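PDB 6EUD: ATP-dependent RNA helicase HrpB from Escherichia coli, which hydrolyses ATP to ADP and phosphate and, as a DEAH/RHA-type RNA helicase, binds single-stranded RNA. Local coordinates for residues 201-204 with 205-209; 225-228 with 229-232; 232-235 with 236-240; 300-303 with 304-307; 340-343 with 344-348. All blocks are in the same frame, centred on the assembly; numbering follows the deposited sequence.

Contact 1 (201-204 with 205-209)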
loop_
_atom_site.group_PDB
_atom_site.type_symbol
_atom_site.label_atom_id
_atom_site.label_comp_id
_atom_site.label_asym_id
_atom_site.label_seq_id
_atom_site.Cartn_x
_atom_site.Cartn_y
_atom_site.Cartn_z
ATOM N N ASP A 201 -20.584 23.582 11.736
ATOM C CA ASP A 201 -21.428 24.115 12.811
ATOM C C ASP A 201 -21.054 23.530 14.167
ATOM O O ASP A 201 -20.960 24.242 15.168
ATOM C CB ASP A 201 -22.904 23.820 12.552
ATOM C CG ASP A 201 -23.487 24.667 11.435
ATOM O OD1 ASP A 201 -22.960 25.773 11.187
ATOM O OD2 ASP A 201 -24.474 24.224 10.807
ATOM N N ALA A 202 -20.860 22.216 14.199
ATOM C CA ALA A 202 -20.570 21.537 15.441
ATOM C C ALA A 202 -19.244 22.046 16.002
ATOM O O ALA A 202 -19.158 22.334 17.194
ATOM C CB ALA A 202 -20.542 20.015 15.238
ATOM N N VAL A 203 -18.229 22.193 15.148
ATOM C CA VAL A 203 -16.922 22.634 15.639
ATOM C C VAL A 203 -17.038 24.079 16.155
ATOM O O VAL A 203 -16.459 24.424 17.194
ATOM C CB VAL A 203 -15.806 22.523 14.560
ATOM C CG1 VAL A 203 -14.540 23.231 14.998
ATOM C CG2 VAL A 203 -15.482 21.067 14.261
ATOM N N ALA A 204 -17.805 24.907 15.458
ATOM C CA ALA A 204 -17.925 26.313 15.841
ATOM C C ALA A 204 -18.642 26.439 17.159
ATOM O O ALA A 204 -18.311 27.298 17.977
ATOM C CB ALA A 204 -18.665 27.132 14.753
ATOM N N VAL A 205 -19.641 25.587 17.368
ATOM C CA VAL A 205 -20.389 25.653 18.606
ATOM C C VAL A 205 -19.526 25.206 19.769
ATOM O O VAL A 205 -19.524 25.833 20.814
ATOM C CB VAL A 205 -21.671 24.811 18.532
ATOM C CG1 VAL A 205 -22.233 24.529 19.934
ATOM C CG2 VAL A 205 -22.702 25.536 17.676
ATOM N N ALA A 206 -18.780 24.123 19.585
ATOM C CA ALA A 206 -17.891 23.636 20.634
ATOM C C ALA A 206 -16.835 24.685 20.964
ATOM O O ALA A 206 -16.543 24.918 22.135
ATOM C CB ALA A 206 -17.232 22.318 20.219
ATOM N N THR A 207 -16.297 25.334 19.932
ATOM C CA THR A 207 -15.222 26.319 20.082
ATOM C C THR A 207 -15.708 27.606 20.775
ATOM O O THR A 207 -15.020 28.144 21.653
ATOM C CB THR A 207 -14.601 26.659 18.707
ATOM O OG1 THR A 207 -14.067 25.463 18.125
ATOM C CG2 THR A 207 -13.487 27.680 18.816
ATOM N N ALA A 208 -16.893 28.086 20.401
ATOM C CA ALA A 208 -17.450 29.284 21.021
ATOM C C ALA A 208 -17.745 29.028 22.484
ATOM O O ALA A 208 -17.636 29.936 23.312
ATOM C CB ALA A 208 -18.722 29.742 20.294
ATOM N N GLU A 209 -18.109 27.793 22.806
ATOM C CA GLU A 209 -18.390 27.444 24.181
ATOM C C GLU A 209 -17.105 27.382 25.012
ATOM O O GLU A 209 -17.101 27.760 26.179
ATOM C CB GLU A 209 -19.145 26.119 24.244
ATOM C CG GLU A 209 -19.440 25.616 25.667
ATOM C CD GLU A 209 -20.387 26.538 26.459
ATOM O OE1 GLU A 209 -20.996 27.461 25.864
ATOM O OE2 GLU A 209 -20.526 26.329 27.683
#
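Val205 lays its CG2 methyl against the backbone carbonyl of Asp201 one turn earlier, CG2 to O 3.3 Å. With CG1 anti to the backbone N (chi1 163°), CG2 falls beside that nitrogen, which itself donates to the Asp201 oxygen, N to O 2.9 Å. The branched side chain thus probably shields in part one of the helix's own hydrogen bonds. Ala204 contributes chiefly backbone: its O accepts from Ala208 N at 2.9 Å, while its CB turns away from the following residues and packs on Gln234 and Leu235 of helix 225-236. A single methyl suits this place, because the two helices come close here. Val203 offers a carbonyl with two donors. Thr207 N reaches Val203 O at 2.9 Å, and Thr207 OG1 reaches the same oxygen at 2.8 Å from the opposite face of the carbonyl plane, 38° out of it. The threonine hydroxyl is thereby satisfied in a buried setting, and Val203 CG1 lies alongside it, 3.9 Å from Thr207 OG1. Both side chains face Leu220 of strand 217-221. A helix packed through such a face on a parallel beta-sheet core is the arrangement of the RecA-like fold of helicase C-terminal domains.

Contact 2 (225-228 with 229-232)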
loop_
_atom_site.group_PDB
_atom_site.type_symbol
_atom_site.label_atom_id
_atom_site.label_comp_id
_atom_site.label_asym_id
_atom_site.label_seq_id
_atom_site.Cartn_x
_atom_site.Cartn_y
_atom_site.Cartn_z
ATOM N N VAL A 225 -7.902 23.311 4.427
ATOM C CA VAL A 225 -8.267 24.686 4.134
ATOM C C VAL A 225 -9.767 24.913 4.010
ATOM O O VAL A 225 -10.322 25.864 4.577
ATOM C CB VAL A 225 -7.589 25.150 2.846
ATOM C CG1 VAL A 225 -8.012 26.597 2.495
ATOM C CG2 VAL A 225 -6.077 25.061 3.006
ATOM N N GLY A 226 -10.437 24.040 3.281
ATOM C CA GLY A 226 -11.885 24.150 3.169
ATOM C C GLY A 226 -12.579 24.167 4.521
ATOM O O GLY A 226 -13.466 24.993 4.730
ATOM N N GLU A 227 -12.171 23.280 5.439
ATOM C CA GLU A 227 -12.796 23.217 6.761
ATOM C C GLU A 227 -12.446 24.455 7.561
ATOM O O GLU A 227 -13.298 24.998 8.267
ATOM C CB GLU A 227 -12.382 21.963 7.535
ATOM C CG GLU A 227 -12.951 20.667 7.002
ATOM C CD GLU A 227 -12.191 20.125 5.798
ATOM O OE1 GLU A 227 -10.981 20.428 5.664
ATOM O OE2 GLU A 227 -12.806 19.375 5.004
ATOM N N ILE A 228 -11.201 24.908 7.442
ATOM C CA ILE A 228 -10.808 26.173 8.046
ATOM C C ILE A 228 -11.728 27.326 7.620
ATOM O O ILE A 228 -12.166 28.120 8.457
ATOM C CB ILE A 228 -9.363 26.535 7.694
ATOM C CG1 ILE A 228 -8.411 25.533 8.349
ATOM C CG2 ILE A 228 -9.044 27.981 8.127
ATOM C CD1 ILE A 228 -6.951 25.842 8.141
ATOM N N GLN A 229 -12.032 27.419 6.328
ATOM C CA GLN A 229 -12.867 28.512 5.828
ATOM C C GLN A 229 -14.292 28.409 6.356
ATOM O O GLN A 229 -14.869 29.396 6.840
ATOM C CB GLN A 229 -12.877 28.519 4.306
ATOM C CG GLN A 229 -11.520 28.676 3.684
ATOM C CD GLN A 229 -11.580 28.695 2.170
ATOM O OE1 GLN A 229 -12.640 28.490 1.582
ATOM N NE2 GLN A 229 -10.440 28.953 1.532
ATOM N N ARG A 230 -14.861 27.208 6.286
ATOM C CA ARG A 230 -16.252 27.021 6.687
ATOM C C ARG A 230 -16.472 27.208 8.190
ATOM O O ARG A 230 -17.479 27.814 8.591
ATOM C CB ARG A 230 -16.758 25.646 6.231
ATOM C CG ARG A 230 -17.033 25.598 4.730
ATOM C CD ARG A 230 -17.644 24.282 4.286
ATOM N NE ARG A 230 -16.685 23.190 4.397
ATOM C CZ ARG A 230 -15.769 22.906 3.481
ATOM N NH1 ARG A 230 -15.670 23.640 2.384
ATOM N NH2 ARG A 230 -14.949 21.884 3.667
ATOM N N VAL A 231 -15.547 26.701 9.013
ATOM C CA VAL A 231 -15.686 26.850 10.449
ATOM C C VAL A 231 -15.506 28.322 10.798
ATOM O O VAL A 231 -16.185 28.856 11.688
ATOM C CB VAL A 231 -14.669 25.991 11.234
ATOM C CG1 VAL A 231 -14.599 26.443 12.687
ATOM C CG2 VAL A 231 -15.011 24.516 11.129
ATOM N N GLN A 232 -14.606 28.980 10.075
ATOM C CA GLN A 232 -14.354 30.392 10.301
ATOM C C GLN A 232 -15.637 31.211 10.128
ATOM O O GLN A 232 -15.964 32.056 10.968
ATOM C CB GLN A 232 -13.260 30.912 9.360
ATOM C CG GLN A 232 -12.925 32.382 9.607
ATOM C CD GLN A 232 -11.704 32.841 8.840
ATOM O OE1 GLN A 232 -11.179 32.112 8.006
ATOM N NE2 GLN A 232 -11.247 34.052 9.118
HETATM O O HOH W 1 -12.431 20.182 2.579
#
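Glu227 OE2 is approached by two groups: Arg230 NH2, in a long salt bridge at 3.6 Å, and a water that donates to it at 2.6 Å. That water in turn accepts from Arg230 NH2 at 3.2 Å, so it bridges carboxylate and guanidinium. The motif is a pair of opposite charges three residues apart on helix 225-236 of the RecA-like C-terminal helicase domain. The two side chains run side by side, yet their flat groups stand 86° apart, with OE2 at the edge of the guanidinium and in its plane. OE1 forms a salt bridge with Arg297; the two carboxylate oxygens are thus divided between two arginines, and the negative charge is probably well balanced. Arg230 returns over the previous turn through a bend at chi3 (-69°), which brings its guanidinium above the Gly226 carbonyl; Gly226 O lies 3.3 Å from the guanidinium plane, over its centre. The same oxygen accepts the helical bond from Arg230 N at 3.0 Å. Glycine suits the position below the arginine, because a side-chain carbon there would sit tightly against NH2. Ile228 and Val231 are the apolar members, both packing on Leu273 of strand 269-274. Beyond them, the extended chain of Gln229 carries its amide along the outer surface to Val225, where NE2 lies 3.5 Å from Val225 CG1.

Contact 3 (232-235 with 236-240)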
loop_
_atom_site.group_PDB
_atom_site.type_symbol
_atom_site.label_atom_id
_atom_site.label_comp_id
_atom_site.label_asym_id
_atom_site.label_seq_id
_atom_site.Cartn_x
_atom_site.Cartn_y
_atom_site.Cartn_z
ATOM N N GLN A 232 -14.606 28.980 10.075
ATOM C CA GLN A 232 -14.354 30.392 10.301
ATOM C C GLN A 232 -15.637 31.211 10.128
ATOM O O GLN A 232 -15.964 32.056 10.968
ATOM C CB GLN A 232 -13.260 30.912 9.360
ATOM C CG GLN A 232 -12.925 32.382 9.607
ATOM C CD GLN A 232 -11.704 32.841 8.840
ATOM O OE1 GLN A 232 -11.179 32.112 8.006
ATOM N NE2 GLN A 232 -11.247 34.052 9.118
ATOM N N GLU A 233 -16.363 30.945 9.045
ATOM C CA GLU A 233 -17.627 31.622 8.802
ATOM C C GLU A 233 -18.642 31.326 9.912
ATOM O O GLU A 233 -19.332 32.238 10.370
ATOM C CB GLU A 233 -18.194 31.221 7.442
ATOM C CG GLU A 233 -19.578 31.768 7.184
ATOM C CD GLU A 233 -19.953 31.709 5.723
ATOM O OE1 GLU A 233 -19.099 31.288 4.914
ATOM O OE2 GLU A 233 -21.097 32.088 5.383
ATOM N N GLN A 234 -18.727 30.068 10.349
ATOM C CA GLN A 234 -19.677 29.706 11.399
ATOM C C GLN A 234 -19.274 30.311 12.729
ATOM O O GLN A 234 -20.125 30.675 13.539
ATOM C CB GLN A 234 -19.801 28.185 11.532
ATOM C CG GLN A 234 -20.402 27.539 10.305
ATOM C CD GLN A 234 -21.694 28.234 9.882
ATOM O OE1 GLN A 234 -22.541 28.549 10.717
ATOM N NE2 GLN A 234 -21.835 28.498 8.588
ATOM N N LEU A 235 -17.970 30.418 12.948
ATOM C CA LEU A 235 -17.432 30.963 14.186
ATOM C C LEU A 235 -17.755 32.458 14.287
ATOM O O LEU A 235 -18.129 32.966 15.341
ATOM C CB LEU A 235 -15.926 30.705 14.232
ATOM C CG LEU A 235 -15.238 30.384 15.549
ATOM C CD1 LEU A 235 -16.113 29.505 16.401
ATOM C CD2 LEU A 235 -13.918 29.689 15.237
ATOM N N ALA A 236 -17.657 33.135 13.152
ATOM C CA ALA A 236 -17.847 34.578 13.032
ATOM C C ALA A 236 -19.152 35.141 13.635
ATOM O O ALA A 236 -19.189 36.290 14.090
ATOM C CB ALA A 236 -17.750 34.957 11.562
ATOM N N SER A 237 -20.208 34.337 13.647
ATOM C CA SER A 237 -21.510 34.759 14.167
ATOM C C SER A 237 -21.737 34.352 15.630
ATOM O O SER A 237 -22.750 34.695 16.236
ATOM C CB SER A 237 -22.613 34.161 13.307
ATOM O OG SER A 237 -22.540 32.740 13.351
ATOM N N ARG A 238 -20.791 33.600 16.185
ATOM C CA ARG A 238 -20.957 33.033 17.512
ATOM C C ARG A 238 -19.922 33.559 18.512
ATOM O O ARG A 238 -19.909 33.137 19.677
ATOM C CB ARG A 238 -20.885 31.496 17.444
ATOM C CG ARG A 238 -22.013 30.822 16.664
ATOM C CD ARG A 238 -21.742 29.325 16.495
ATOM N NE ARG A 238 -22.849 28.599 15.878
ATOM C CZ ARG A 238 -23.088 28.581 14.566
ATOM N NH1 ARG A 238 -22.321 29.279 13.737
ATOM N NH2 ARG A 238 -24.108 27.886 14.076
ATOM N N ILE A 239 -19.063 34.473 18.070
ATOM C CA ILE A 239 -18.003 34.981 18.936
ATOM C C ILE A 239 -18.209 36.426 19.338
ATOM O O ILE A 239 -18.903 37.173 18.660
ATOM C CB ILE A 239 -16.611 34.883 18.270
ATOM C CG1 ILE A 239 -16.630 35.594 16.917
ATOM C CG2 ILE A 239 -16.167 33.439 18.144
ATOM C CD1 ILE A 239 -15.286 35.649 16.243
ATOM N N GLY A 240 -17.569 36.814 20.436
ATOM C CA GLY A 240 -17.594 38.187 20.903
ATOM C C GLY A 240 -16.713 39.116 20.093
ATOM O O GLY A 240 -15.949 38.678 19.230
#
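Arg238 NH1 donates twice to Gln234, to the backbone O at 2.6 Å and to the side-chain OE1 at 3.1 Å. Both acceptors lie close to the guanidinium plane; the bond to OE1 is the straighter, at 159° against 140°. Arginine can do this because its chain is extended from CG to NE and runs beside the glutamine, whose amide curls back through a bend at chi2 (-50°). Ser237 OG adds a weak bond to the same Gln234 O. Next to this polar group, Arg238 N donates to Leu235 O at 2.9 Å from above the carbonyl plane, fixing the backbone that carries the arginine. Leu235 and Ile239 meet at about a right angle, Leu235 CG to Ile239 CG2 4.1 Å, and both rest on Leu245 of strand 243-248, an apolar base for the turn. Further out, Asp201 of helix 199-213 forms a long, weak ion pair with Arg238. A leucine in place of Arg238 would probably leave both Gln234 oxygens without their NH1 donor and set the amide free to turn. Where helix 225-236 gives way to loop, side chains thus supply donors for a late helical carbonyl, and the positive charge of Arg238 is likely to be favourable near that negative helix end.

Contact 4 (300-303 with 304-307)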
loop_
_atom_site.group_PDB
_atom_site.type_symbol
_atom_site.label_atom_id
_atom_site.label_comp_id
_atom_site.label_asym_id
_atom_site.label_seq_id
_atom_site.Cartn_x
_atom_site.Cartn_y
_atom_site.Cartn_z
ATOM N N ARG A 300 -3.885 8.228 0.445
ATOM C CA ARG A 300 -3.978 6.785 0.531
ATOM C C ARG A 300 -3.892 6.122 -0.853
ATOM O O ARG A 300 -4.687 6.419 -1.761
ATOM C CB ARG A 300 -5.268 6.372 1.237
ATOM C CG ARG A 300 -5.565 4.896 1.126
ATOM C CD ARG A 300 -6.342 4.405 2.331
ATOM N NE ARG A 300 -5.579 4.563 3.566
ATOM C CZ ARG A 300 -6.038 4.240 4.769
ATOM N NH1 ARG A 300 -7.263 3.749 4.903
ATOM N NH2 ARG A 300 -5.275 4.417 5.840
ATOM N N PHE A 301 -2.916 5.229 -1.002
ATOM C CA PHE A 301 -2.774 4.461 -2.224
ATOM C C PHE A 301 -3.752 3.302 -2.221
ATOM O O PHE A 301 -3.846 2.572 -1.233
ATOM C CB PHE A 301 -1.345 3.955 -2.382
ATOM C CG PHE A 301 -1.155 3.032 -3.546
ATOM C CD1 PHE A 301 -1.210 3.514 -4.849
ATOM C CD2 PHE A 301 -0.915 1.686 -3.350
ATOM C CE1 PHE A 301 -1.032 2.670 -5.933
ATOM C CE2 PHE A 301 -0.739 0.837 -4.440
ATOM C CZ PHE A 301 -0.791 1.338 -5.731
ATOM N N ASP A 302 -4.474 3.151 -3.330
ATOM C CA ASP A 302 -5.395 2.038 -3.558
ATOM C C ASP A 302 -4.825 1.075 -4.597
ATOM O O ASP A 302 -4.873 1.357 -5.790
ATOM C CB ASP A 302 -6.760 2.575 -4.017
ATOM C CG ASP A 302 -7.827 1.486 -4.143
ATOM O OD1 ASP A 302 -7.506 0.280 -4.013
ATOM O OD2 ASP A 302 -9.003 1.851 -4.398
ATOM N N PRO A 303 -4.300 -0.074 -4.153
ATOM C CA PRO A 303 -3.668 -1.038 -5.067
ATOM C C PRO A 303 -4.604 -1.574 -6.134
ATOM O O PRO A 303 -4.123 -2.008 -7.167
ATOM C CB PRO A 303 -3.224 -2.176 -4.141
ATOM C CG PRO A 303 -4.068 -2.038 -2.944
ATOM C CD PRO A 303 -4.281 -0.552 -2.766
ATOM N N ARG A 304 -5.909 -1.553 -5.899
ATOM C CA ARG A 304 -6.836 -2.096 -6.887
ATOM C C ARG A 304 -7.104 -1.107 -8.018
ATOM O O ARG A 304 -7.426 -1.497 -9.136
ATOM C CB ARG A 304 -8.141 -2.524 -6.213
ATOM C CG ARG A 304 -7.979 -3.773 -5.323
ATOM C CD ARG A 304 -9.241 -4.086 -4.516
ATOM N NE ARG A 304 -9.768 -2.879 -3.879
ATOM C CZ ARG A 304 -9.200 -2.253 -2.850
ATOM N NH1 ARG A 304 -8.079 -2.719 -2.310
ATOM N NH2 ARG A 304 -9.756 -1.154 -2.357
ATOM N N THR A 305 -6.950 0.176 -7.738
ATOM C CA THR A 305 -7.157 1.190 -8.765
ATOM C C THR A 305 -5.844 1.809 -9.250
ATOM O O THR A 305 -5.814 2.468 -10.279
ATOM C CB THR A 305 -8.071 2.325 -8.260
ATOM O OG1 THR A 305 -7.437 3.018 -7.178
ATOM C CG2 THR A 305 -9.407 1.771 -7.787
ATOM N N GLY A 306 -4.767 1.596 -8.501
ATOM C CA GLY A 306 -3.523 2.308 -8.728
ATOM C C GLY A 306 -3.625 3.799 -8.477
ATOM O O GLY A 306 -2.743 4.545 -8.881
ATOM N N LEU A 307 -4.695 4.245 -7.811
ATOM C CA LEU A 307 -4.865 5.675 -7.565
ATOM C C LEU A 307 -4.536 6.039 -6.125
ATOM O O LEU A 307 -4.680 5.233 -5.204
ATOM C CB LEU A 307 -6.284 6.133 -7.913
ATOM C CG LEU A 307 -6.655 6.003 -9.393
ATOM C CD1 LEU A 307 -8.047 6.584 -9.637
ATOM C CD2 LEU A 307 -5.605 6.671 -10.318
#
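Asp302 N donates to Leu307 O at 2.8 Å across a turn whose two halves run 137° apart, reversing strand 287-302 into its antiparallel partner 307-314. This is the tip of a beta hairpin. Asp302 carries it: its carbonyl accepts from Thr305 N at 3.1 Å, and its CG, anti to the backbone N (chi1 -174°), carries the carboxylate out to Arg304. Asp302 OD1 takes Arg304 N at 3.1 Å, the nitrogen coming from above the carboxylate plane. Asp302 OD1 also lies over one face of the Arg304 guanidinium, offset toward its rim, 3.1 Å from Arg304 NH2, so the salt bridge is one of charge alone, with no N-H aimed at it. OD2 is held by Gln542 NE2. With an alanine at Asp302, Arg304 would probably lose both the acceptor for its backbone N and its opposite charge, and the Gln542 amide a partner. Thr305 makes an ST turn: OG1 accepts from Leu307 N at 3.1 Å and also hydrogen-bonds Gln542 OE1, which ties the tip to strand 534-542. Gly306 has a positive phi (65°), a value that favours glycine. The end of the Phe301 ring comes near this residue, and the ring also packs on helix 386-398; Phe301 CE1 is 3.8 Å from Gly306 CA.

Contact 5 (340-343 with 344-348)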
loop_
_atom_site.group_PDB
_atom_site.type_symbol
_atom_site.label_atom_id
_atom_site.label_comp_id
_atom_site.label_asym_id
_atom_site.label_seq_id
_atom_site.Cartn_x
_atom_site.Cartn_y
_atom_site.Cartn_z
ATOM N N ALA A 340 -15.603 11.286 21.470
ATOM C CA ALA A 340 -15.818 10.687 22.782
ATOM C C ALA A 340 -14.503 10.163 23.341
ATOM O O ALA A 340 -13.631 9.742 22.568
ATOM C CB ALA A 340 -16.822 9.574 22.687
ATOM N N LYS A 341 -14.354 10.173 24.665
ATOM C CA LYS A 341 -13.114 9.696 25.292
ATOM C C LYS A 341 -12.786 8.228 24.950
ATOM O O LYS A 341 -11.632 7.888 24.648
ATOM C CB LYS A 341 -13.178 9.862 26.805
ATOM C CG LYS A 341 -11.881 9.479 27.478
ATOM C CD LYS A 341 -11.986 9.690 28.966
ATOM C CE LYS A 341 -10.662 9.466 29.668
ATOM N NZ LYS A 341 -10.794 9.838 31.107
ATOM N N GLU A 342 -13.796 7.366 24.967
ATOM C CA GLU A 342 -13.582 5.941 24.699
ATOM C C GLU A 342 -13.107 5.684 23.253
ATOM O O GLU A 342 -12.380 4.720 22.990
ATOM C CB GLU A 342 -14.862 5.164 24.997
ATOM C CG GLU A 342 -16.059 5.682 24.229
ATOM C CD GLU A 342 -17.343 4.950 24.555
ATOM O OE1 GLU A 342 -18.367 5.632 24.773
ATOM O OE2 GLU A 342 -17.333 3.697 24.574
ATOM N N GLN A 343 -13.504 6.548 22.319
ATOM C CA GLN A 343 -13.010 6.453 20.948
ATOM C C GLN A 343 -11.558 6.915 20.881
ATOM O O GLN A 343 -10.763 6.372 20.116
ATOM C CB GLN A 343 -13.864 7.286 19.992
ATOM C CG GLN A 343 -15.309 6.834 19.944
ATOM C CD GLN A 343 -16.176 7.622 18.962
ATOM O OE1 GLN A 343 -15.699 8.468 18.210
ATOM N NE2 GLN A 343 -17.471 7.336 18.983
ATOM N N ALA A 344 -11.223 7.929 21.674
ATOM C CA ALA A 344 -9.847 8.387 21.760
ATOM C C ALA A 344 -8.956 7.261 22.309
ATOM O O ALA A 344 -7.841 7.060 21.827
ATOM C CB ALA A 344 -9.744 9.645 22.629
ATOM N N GLU A 345 -9.478 6.507 23.277
ATOM C CA GLU A 345 -8.730 5.418 23.902
ATOM C C GLU A 345 -8.508 4.237 22.968
ATOM O O GLU A 345 -7.626 3.429 23.206
ATOM C CB GLU A 345 -9.447 4.952 25.168
ATOM C CG GLU A 345 -9.423 6.012 26.259
ATOM C CD GLU A 345 -10.300 5.694 27.464
ATOM O OE1 GLU A 345 -11.143 4.772 27.375
ATOM O OE2 GLU A 345 -10.148 6.386 28.499
ATOM N N ARG A 346 -9.308 4.138 21.911
ATOM C CA ARG A 346 -9.213 3.019 20.964
ATOM C C ARG A 346 -8.556 3.455 19.653
ATOM O O ARG A 346 -8.369 2.646 18.765
ATOM C CB ARG A 346 -10.598 2.418 20.669
ATOM C CG ARG A 346 -11.255 1.759 21.882
ATOM C CD ARG A 346 -12.506 0.948 21.488
ATOM N NE ARG A 346 -13.654 1.785 21.116
ATOM C CZ ARG A 346 -14.653 2.100 21.943
ATOM N NH1 ARG A 346 -14.649 1.665 23.199
ATOM N NH2 ARG A 346 -15.658 2.854 21.517
ATOM N N ALA A 347 -8.221 4.737 19.534
ATOM C CA ALA A 347 -7.507 5.202 18.359
ATOM C C ALA A 347 -6.147 4.519 18.333
ATOM O O ALA A 347 -5.629 4.137 19.381
ATOM C CB ALA A 347 -7.352 6.763 18.361
ATOM N N ALA A 348 -5.591 4.341 17.136
ATOM C CA ALA A 348 -4.219 3.868 16.976
ATOM C C ALA A 348 -3.281 4.654 17.905
ATOM O O ALA A 348 -3.470 5.858 18.125
ATOM C CB ALA A 348 -3.766 4.009 15.489
HETATM O O HOH W 2 -12.164 2.847 25.773
#
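Ala344 N donates to Ala340 O at 3.1 Å and Glu345 N to Lys341 O at 2.9 Å, each in the carbonyl plane: the first turn of the short surface helix 341-346, with Ala340 at its N-cap position. Further on the backbone bonding slackens, as Arg346 N splits two weak bonds between the carbonyls of Glu342 and Gln343.

Charged pairs four residues apart follow the outer side. Glu342 and Arg346 lie alongside each other and form a long salt bridge, Glu342 OE2 to Arg346 NH2 3.6 Å, with carboxylate and guanidinium planes 66° apart. Glu342 reaches it with CG in the crowded position between backbone N and carbonyl carbon (chi1 56°), but this side chain is poorly ordered, so the pairing is probably loose. Arg346, bent at chi3, also sets one guanidinium face above Glu342 O, 3.6 Å from the plane. Lys341 and Glu345 are less engaged: NZ remains 4.4 Å from Glu345 OE2, farther than a salt bridge, although Lys341 CE is 3.3 Å from that oxygen. Long, flexible charged chains suit a face turned to solvent.

Other polar and apolar contacts fasten the inner side. Gln343 OE1 is hydrogen-bonded to Arg314, and the small Ala344 touches both Tyr190 of strand 186-190 and Met320 of helix 317-325.

Water completes the arrangement: one molecule donates to Glu345 OE1 at 2.7 Å and, weakly, to Glu342 O.

How the contacts relate
All five contacts are local and follow one another along the C-terminal helicase region; none nests in or crosses another. Contact 1 links turns of helix 199-213. Contacts 2 and 3 share Gln232 and carry helix 225-236 from its start into the loop before strand 243-248. The two helices pack together: contact 1 meets contact 2 at Val203 CG1 and Val231 CG1, 4.0 Å apart, and contact 3 at Val205 CG2 and Arg238 NE, 3.6 Å apart. Contact 4 closes a hairpin loop, facing strand 534-542, its centre about 28 Å from those of contacts 2 and 5. Contact 5, after strand 333-337, joins helix 341-346 to strand 186-190 and helix 317-325.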